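Local coordinates for transcriptional regulator (Methanobacterium thermoautotrophicum, PDB 3BPV), which acts as a transcriptional repressor of the MarR family, binding DNA through winged-helix domains, at the interface of chains A and B. Coordinates in Å, arbitrary orientation; residue numbers count along the deposited sequence, not the author numbering. Chains: chain A/B, Transcriptional regulator.

Contact 1: the interface of chains A and B. Residues chain A 119, 122-123, 126; chain B 119, 122-123, 126.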
loop_
_atom_site.group_PDB
_atom_site.type_symbol
_atom_site.label_atom_id
_atom_site.label_comp_id
_atom_site.label_asym_id
_atom_site.label_seq_id
_atom_site.Cartn_x
_atom_site.Cartn_y
_atom_site.Cartn_z
ATOM N N GLU A 119 12.159 -2.538 -22.369
ATOM C CA GLU A 119 10.926 -2.899 -21.677
ATOM C C GLU A 119 10.830 -2.123 -20.368
ATOM O O GLU A 119 9.763 -1.643 -20.004
ATOM C CB GLU A 119 10.881 -4.401 -21.379
ATOM C CG GLU A 119 10.726 -5.299 -22.601
ATOM C CD GLU A 119 10.687 -6.768 -22.226
ATOM O OE1 GLU A 119 11.567 -7.212 -21.456
ATOM O OE2 GLU A 119 9.775 -7.477 -22.701
ATOM N N LEU A 122 9.835 1.405 -21.182
ATOM C CA LEU A 122 8.437 1.483 -21.581
ATOM C C LEU A 122 7.532 1.341 -20.365
ATOM O O LEU A 122 6.534 2.051 -20.246
ATOM C CB LEU A 122 8.109 0.385 -22.594
ATOM C CG LEU A 122 6.660 0.371 -23.083
ATOM C CD1 LEU A 122 6.320 1.690 -23.757
ATOM C CD2 LEU A 122 6.468 -0.782 -24.056
ATOM N N PHE A 123 7.871 0.424 -19.467
ATOM C CA PHE A 123 7.071 0.222 -18.270
ATOM C C PHE A 123 7.046 1.501 -17.454
ATOM O O PHE A 123 5.987 1.936 -17.008
ATOM C CB PHE A 123 7.636 -0.921 -17.416
ATOM C CG PHE A 123 6.731 -1.326 -16.279
ATOM C CD1 PHE A 123 5.558 -2.038 -16.528
ATOM C CD2 PHE A 123 7.014 -0.950 -14.973
ATOM C CE1 PHE A 123 4.679 -2.365 -15.491
ATOM C CE2 PHE A 123 6.141 -1.272 -13.931
ATOM C CZ PHE A 123 4.966 -1.983 -14.196
ATOM N N MET A 126 4.859 4.130 -19.033
ATOM C CA MET A 126 3.446 3.834 -18.871
ATOM C C MET A 126 3.010 4.134 -17.450
ATOM O O MET A 126 1.923 4.656 -17.232
ATOM C CB MET A 126 3.150 2.378 -19.230
ATOM C CG MET A 126 3.250 2.114 -20.720
ATOM S SD MET A 126 2.632 0.486 -21.166
ATOM C CE MET A 126 3.960 -0.552 -20.635
ATOM N N GLU B 119 -1.652 -1.103 -25.509
ATOM C CA GLU B 119 -0.808 -0.607 -24.426
ATOM C C GLU B 119 -1.291 -1.183 -23.099
ATOM O O GLU B 119 -0.488 -1.571 -22.259
ATOM C CB GLU B 119 -0.843 0.923 -24.357
ATOM C CG GLU B 119 -0.166 1.640 -25.519
ATOM C CD GLU B 119 -0.239 3.148 -25.377
ATOM O OE1 GLU B 119 -1.346 3.670 -25.117
ATOM O OE2 GLU B 119 0.809 3.810 -25.527
ATOM N N LEU B 122 -0.159 -4.758 -22.907
ATOM C CA LEU B 122 1.275 -4.848 -22.671
ATOM C C LEU B 122 1.595 -4.504 -21.224
ATOM O O LEU B 122 2.430 -5.157 -20.599
ATOM C CB LEU B 122 2.029 -3.898 -23.602
ATOM C CG LEU B 122 3.551 -3.908 -23.440
ATOM C CD1 LEU B 122 4.099 -5.300 -23.713
ATOM C CD2 LEU B 122 4.167 -2.903 -24.400
ATOM N N PHE B 123 0.942 -3.478 -20.691
ATOM C CA PHE B 123 1.177 -3.080 -19.312
ATOM C C PHE B 123 0.819 -4.226 -18.386
ATOM O O PHE B 123 1.582 -4.559 -17.480
ATOM C CB PHE B 123 0.345 -1.844 -18.946
ATOM C CG PHE B 123 0.706 -1.251 -17.607
ATOM C CD1 PHE B 123 1.898 -0.545 -17.445
ATOM C CD2 PHE B 123 -0.107 -1.443 -16.498
ATOM C CE1 PHE B 123 2.275 -0.045 -16.195
ATOM C CE2 PHE B 123 0.263 -0.946 -15.246
ATOM C CZ PHE B 123 1.463 -0.244 -15.097
ATOM N N MET B 126 3.381 -6.985 -18.512
ATOM C CA MET B 126 4.607 -6.624 -17.821
ATOM C C MET B 126 4.402 -6.702 -16.321
ATOM O O MET B 126 5.282 -7.153 -15.597
ATOM C CB MET B 126 5.072 -5.226 -18.230
ATOM C CG MET B 126 5.609 -5.183 -19.647
ATOM S SD MET B 126 6.408 -3.619 -20.025
ATOM C CE MET B 126 5.013 -2.557 -20.251
#
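A:Met126 and B:Phe123 lie alongside each other, running opposite ways, and their twins do the same across the two-fold axis of this MarR-type dimer, where helix 117-136 of one chain meets its copy. CB of A:Met126 rests against B:Phe123 CD1 at 3.6 Å. Beyond CG, the sulfur SD of A:Met126 lies 3.9 Å from B:Phe123 CD1 and as far from the backbone carbonyl O of B:Glu119. A bend at chi3 (-76°) turns the terminal methyl CE toward the edge of the B:Phe123 ring, though the placement of this methyl is doubtful. An unbranched, flexible methionine suits such a place because its chain can follow the outline of an aromatic ring. The CE methyls of the two methionines also point tip to tip on the axis, as do the CD2 methyls of A:Leu122 and B:Leu122, but both pairs are modelled too close for their spacings to be trusted. The two phenylalanine side chains run perpendicular to each other. An alanine at A:Phe123 would remove the ring, and B:Met126 CB would probably lose the ring carbon it packs on, with a gap opening beside B:Phe123. The aromatic pair touches on the axis through A:Phe123 CE1 and B:Phe123 CE1, 3.4 Å apart.

Contact 2: the interface of chains A and B. Residues chain A 3, 126, 130, 133; chain B 111-112, 115, 123.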
loop_
_atom_site.group_PDB
_atom_site.type_symbol
_atom_site.label_atom_id
_atom_site.label_comp_id
_atom_site.label_asym_id
_atom_site.label_seq_id
_atom_site.Cartn_x
_atom_site.Cartn_y
_atom_site.Cartn_z
ATOM N N LEU A 3 -5.919 -5.541 -11.739
ATOM C CA LEU A 3 -4.655 -4.828 -11.885
ATOM C C LEU A 3 -4.086 -4.451 -10.527
ATOM O O LEU A 3 -2.889 -4.613 -10.272
ATOM C CB LEU A 3 -4.842 -3.555 -12.712
ATOM C CG LEU A 3 -3.574 -2.694 -12.837
ATOM C CD1 LEU A 3 -2.535 -3.431 -13.676
ATOM C CD2 LEU A 3 -3.916 -1.358 -13.468
ATOM N N MET A 126 4.859 4.130 -19.033
ATOM C CA MET A 126 3.446 3.834 -18.871
ATOM C C MET A 126 3.010 4.134 -17.450
ATOM O O MET A 126 1.923 4.656 -17.232
ATOM C CB MET A 126 3.150 2.378 -19.230
ATOM C CG MET A 126 3.250 2.114 -20.720
ATOM S SD MET A 126 2.632 0.486 -21.166
ATOM C CE MET A 126 3.960 -0.552 -20.635
ATOM N N LEU A 130 0.047 6.589 -16.197
ATOM C CA LEU A 130 -1.039 6.143 -15.335
ATOM C C LEU A 130 -1.062 6.965 -14.043
ATOM O O LEU A 130 -2.127 7.274 -13.519
ATOM C CB LEU A 130 -0.887 4.656 -15.025
ATOM C CG LEU A 130 -1.022 3.748 -16.250
ATOM C CD1 LEU A 130 -0.574 2.344 -15.883
ATOM C CD2 LEU A 130 -2.475 3.746 -16.738
ATOM N N GLU A 133 -2.798 10.145 -14.678
ATOM C CA GLU A 133 -4.246 9.958 -14.716
ATOM C C GLU A 133 -4.764 9.787 -13.287
ATOM O O GLU A 133 -5.817 10.309 -12.925
ATOM C CB GLU A 133 -4.599 8.712 -15.529
ATOM C CG GLU A 133 -6.097 8.458 -15.651
ATOM C CD GLU A 133 -6.788 9.446 -16.572
ATOM O OE1 GLU A 133 -6.456 9.463 -17.774
ATOM O OE2 GLU A 133 -7.664 10.199 -16.095
ATOM N N LEU B 111 -8.557 4.622 -15.245
ATOM C CA LEU B 111 -7.108 4.766 -15.256
ATOM C C LEU B 111 -6.515 4.635 -16.661
ATOM O O LEU B 111 -5.595 5.364 -17.029
ATOM C CB LEU B 111 -6.480 3.709 -14.347
ATOM C CG LEU B 111 -5.030 3.979 -13.930
ATOM C CD1 LEU B 111 -5.016 5.043 -12.847
ATOM C CD2 LEU B 111 -4.376 2.711 -13.424
ATOM N N PHE B 112 -7.054 3.700 -17.437
ATOM C CA PHE B 112 -6.571 3.428 -18.791
ATOM C C PHE B 112 -7.261 4.187 -19.922
ATOM O O PHE B 112 -7.069 3.846 -21.085
ATOM C CB PHE B 112 -6.709 1.930 -19.102
ATOM C CG PHE B 112 -5.682 1.055 -18.432
ATOM C CD1 PHE B 112 -4.330 1.192 -18.725
ATOM C CD2 PHE B 112 -6.080 0.055 -17.542
ATOM C CE1 PHE B 112 -3.383 0.337 -18.141
ATOM C CE2 PHE B 112 -5.147 -0.803 -16.955
ATOM C CZ PHE B 112 -3.795 -0.660 -17.258
ATOM N N PHE B 115 -5.115 5.110 -22.844
ATOM C CA PHE B 115 -4.264 4.017 -23.308
ATOM C C PHE B 115 -4.954 3.272 -24.438
ATOM O O PHE B 115 -6.172 3.075 -24.396
ATOM C CB PHE B 115 -4.029 3.005 -22.183
ATOM C CG PHE B 115 -2.793 3.253 -21.369
ATOM C CD1 PHE B 115 -2.561 4.489 -20.784
ATOM C CD2 PHE B 115 -1.871 2.228 -21.168
ATOM C CE1 PHE B 115 -1.425 4.707 -20.005
ATOM C CE2 PHE B 115 -0.728 2.438 -20.388
ATOM C CZ PHE B 115 -0.508 3.675 -19.809
ATOM N N PHE B 123 0.942 -3.478 -20.691
ATOM C CA PHE B 123 1.177 -3.080 -19.312
ATOM C C PHE B 123 0.819 -4.226 -18.386
ATOM O O PHE B 123 1.582 -4.559 -17.480
ATOM C CB PHE B 123 0.345 -1.844 -18.946
ATOM C CG PHE B 123 0.706 -1.251 -17.607
ATOM C CD1 PHE B 123 1.898 -0.545 -17.445
ATOM C CD2 PHE B 123 -0.107 -1.443 -16.498
ATOM C CE1 PHE B 123 2.275 -0.045 -16.195
ATOM C CE2 PHE B 123 0.263 -0.946 -15.246
ATOM C CZ PHE B 123 1.463 -0.244 -15.097
HETATM O O HOH W 1 -5.197 7.208 -19.020
#
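Between the rings of B:Phe115 and B:Phe123 comes A:Leu130, a forked side chain from helix 117-136 packed into the all-helical dimerisation region of a MarR-family protein. Its two methyls serve different rings. A:Leu130 CD1 meets B:Phe123 from the opposite direction and sits over one face, offset toward the rim and 3.4 Å from B:Phe123 CZ, a CH-pi contact. A:Leu130 CD2 lies over the face of B:Phe115, 3.9 Å from the ring centroid, while the two side chains stand roughly square to one another. With CG anti to the carbonyl carbon (chi1 -65°), the fork is directed across the interface, and leucine suits the place because each branch can meet a separate aromatic surface. A:Leu130 CD2 also reaches B:Phe112 CD1 at 3.7 Å and the side chain of B:Leu111. Farther round the rim on the same side of the B:Phe112 ring, A:Leu3 from helix 3-21 sets its CD2 3.7 Å from B:Phe112 CE2. A:Met126, which also packs on B:Phe123, lies crosswise to B:Phe115, with A:Met126 CB 3.9 Å from B:Phe115 CZ. Toward one border the contact becomes polar: a water lies 2.9 Å from the carboxylate OE1 of A:Glu133 and 2.7 Å from the backbone O of B:Leu111, linking the acidic side chain to the end of helix 97-111.

Contact 3: the interface of chains A and B. Residues chain A 12, 15-16; chain B 53-54.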
loop_
_atom_site.group_PDB
_atom_site.type_symbol
_atom_site.label_atom_id
_atom_site.label_comp_id
_atom_site.label_asym_id
_atom_site.label_seq_id
_atom_site.Cartn_x
_atom_site.Cartn_y
_atom_site.Cartn_z
ATOM N N ARG A 12 4.376 -5.574 -2.327
ATOM C CA ARG A 12 4.654 -6.377 -1.142
ATOM C C ARG A 12 6.124 -6.789 -1.129
ATOM O O ARG A 12 6.737 -6.913 -0.061
ATOM C CB ARG A 12 3.751 -7.613 -1.092
ATOM C CG ARG A 12 2.360 -7.326 -0.553
ATOM C CD ARG A 12 1.670 -8.601 -0.102
ATOM N NE ARG A 12 1.238 -9.437 -1.214
ATOM C CZ ARG A 12 0.155 -9.205 -1.949
ATOM N NH1 ARG A 12 -0.612 -8.158 -1.690
ATOM N NH2 ARG A 12 -0.163 -10.028 -2.938
ATOM N N ARG A 15 7.984 -3.915 0.211
ATOM C CA ARG A 15 7.830 -3.832 1.652
ATOM C C ARG A 15 8.793 -4.777 2.368
ATOM O O ARG A 15 9.443 -4.394 3.346
ATOM C CB ARG A 15 6.384 -4.154 2.029
ATOM C CG ARG A 15 6.066 -4.028 3.506
ATOM C CD ARG A 15 4.622 -3.579 3.689
ATOM N NE ARG A 15 3.715 -4.355 2.855
ATOM C CZ ARG A 15 2.441 -4.043 2.639
ATOM N NH1 ARG A 15 1.914 -2.962 3.198
ATOM N NH2 ARG A 15 1.691 -4.816 1.863
ATOM N N VAL A 16 8.879 -6.009 1.881
ATOM C CA VAL A 16 9.773 -6.991 2.487
ATOM C C VAL A 16 11.231 -6.577 2.284
ATOM O O VAL A 16 12.049 -6.688 3.199
ATOM C CB VAL A 16 9.546 -8.400 1.887
ATOM C CG1 VAL A 16 10.613 -9.366 2.391
ATOM C CG2 VAL A 16 8.166 -8.914 2.275
ATOM N N PHE B 53 0.651 -10.318 4.059
ATOM C CA PHE B 53 0.707 -8.895 3.719
ATOM C C PHE B 53 1.961 -8.195 4.226
ATOM O O PHE B 53 2.297 -7.103 3.760
ATOM C CB PHE B 53 -0.529 -8.173 4.260
ATOM C CG PHE B 53 -1.786 -8.467 3.496
ATOM C CD1 PHE B 53 -1.904 -8.117 2.157
ATOM C CD2 PHE B 53 -2.859 -9.090 4.124
ATOM C CE1 PHE B 53 -3.074 -8.387 1.457
ATOM C CE2 PHE B 53 -4.027 -9.359 3.431
ATOM C CZ PHE B 53 -4.137 -9.009 2.100
ATOM N N HIS B 54 2.649 -8.814 5.176
ATOM C CA HIS B 54 3.868 -8.241 5.729
ATOM C C HIS B 54 3.668 -6.851 6.326
ATOM O O HIS B 54 4.557 -6.004 6.254
ATOM C CB HIS B 54 4.954 -8.196 4.651
ATOM C CG HIS B 54 5.314 -9.544 4.108
ATOM N ND1 HIS B 54 6.104 -10.438 4.799
ATOM C CD2 HIS B 54 4.954 -10.170 2.963
ATOM C CE1 HIS B 54 6.213 -11.556 4.104
ATOM N NE2 HIS B 54 5.524 -11.420 2.986
#
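B:His54 packs its imidazole against A:Val16, joining the winged-helix DNA-binding domain of one MarR-family subunit to helix 3-21 of the other. The histidine buries 64 Å² here and lies just beyond helix 46-53. The methyl CG2 of A:Val16 stands over the centre of the imidazole in a CH-pi contact, 3.4 Å from B:His54 CG. It is the branch anti to the carbonyl carbon, whereas CG1 lies anti to the backbone N (chi1 172°). A compact beta-branched residue suits this position, since one methyl can press on a flat ring close to the helix backbone. A:Val16 itself buries 39 Å², and the two side chains meet at a slant.

B:Phe53, with 38 Å² buried, presents backbone and ring to two arginines. Its carbonyl O lies 3.0 Å from the guanidinium NH2 of A:Arg15, but the oxygen stands above the guanidinium plane, not in line with an N-H, so no hydrogen bond forms. Bends at chi2 and chi3 carry A:Arg15 past B:His54, with its CD 3.5 Å from the B:His54 backbone O. A:Arg12 crosses B:Phe53 at a slant, its CD 4.0 Å from B:Phe53 CA. NH1 of A:Arg12 is 4.0 Å from B:Phe53 CE1, and the guanidinium and ring planes are 83° apart, so the groups do not stack.

Contacts 1 and 2 are neighbours, their C-alpha centres about 9 Å apart, and share A:Met126 and B:Phe123. Both use helix 117-136, and together they form a largely apolar stretch running outward from the two-fold axis. The C-alpha centre of contact 3 lies about 24 Å from those of the other two. Helix 3-21 connects it to contact 2, supplying A:Leu3 near one end and A:Arg12, A:Arg15 and A:Val16 farther along. Because contact 3 touches the DNA-binding domain of the partner, movement between subunits could plausibly alter that domain's position. The two-fold symmetry repeats every contact with the chains exchanged.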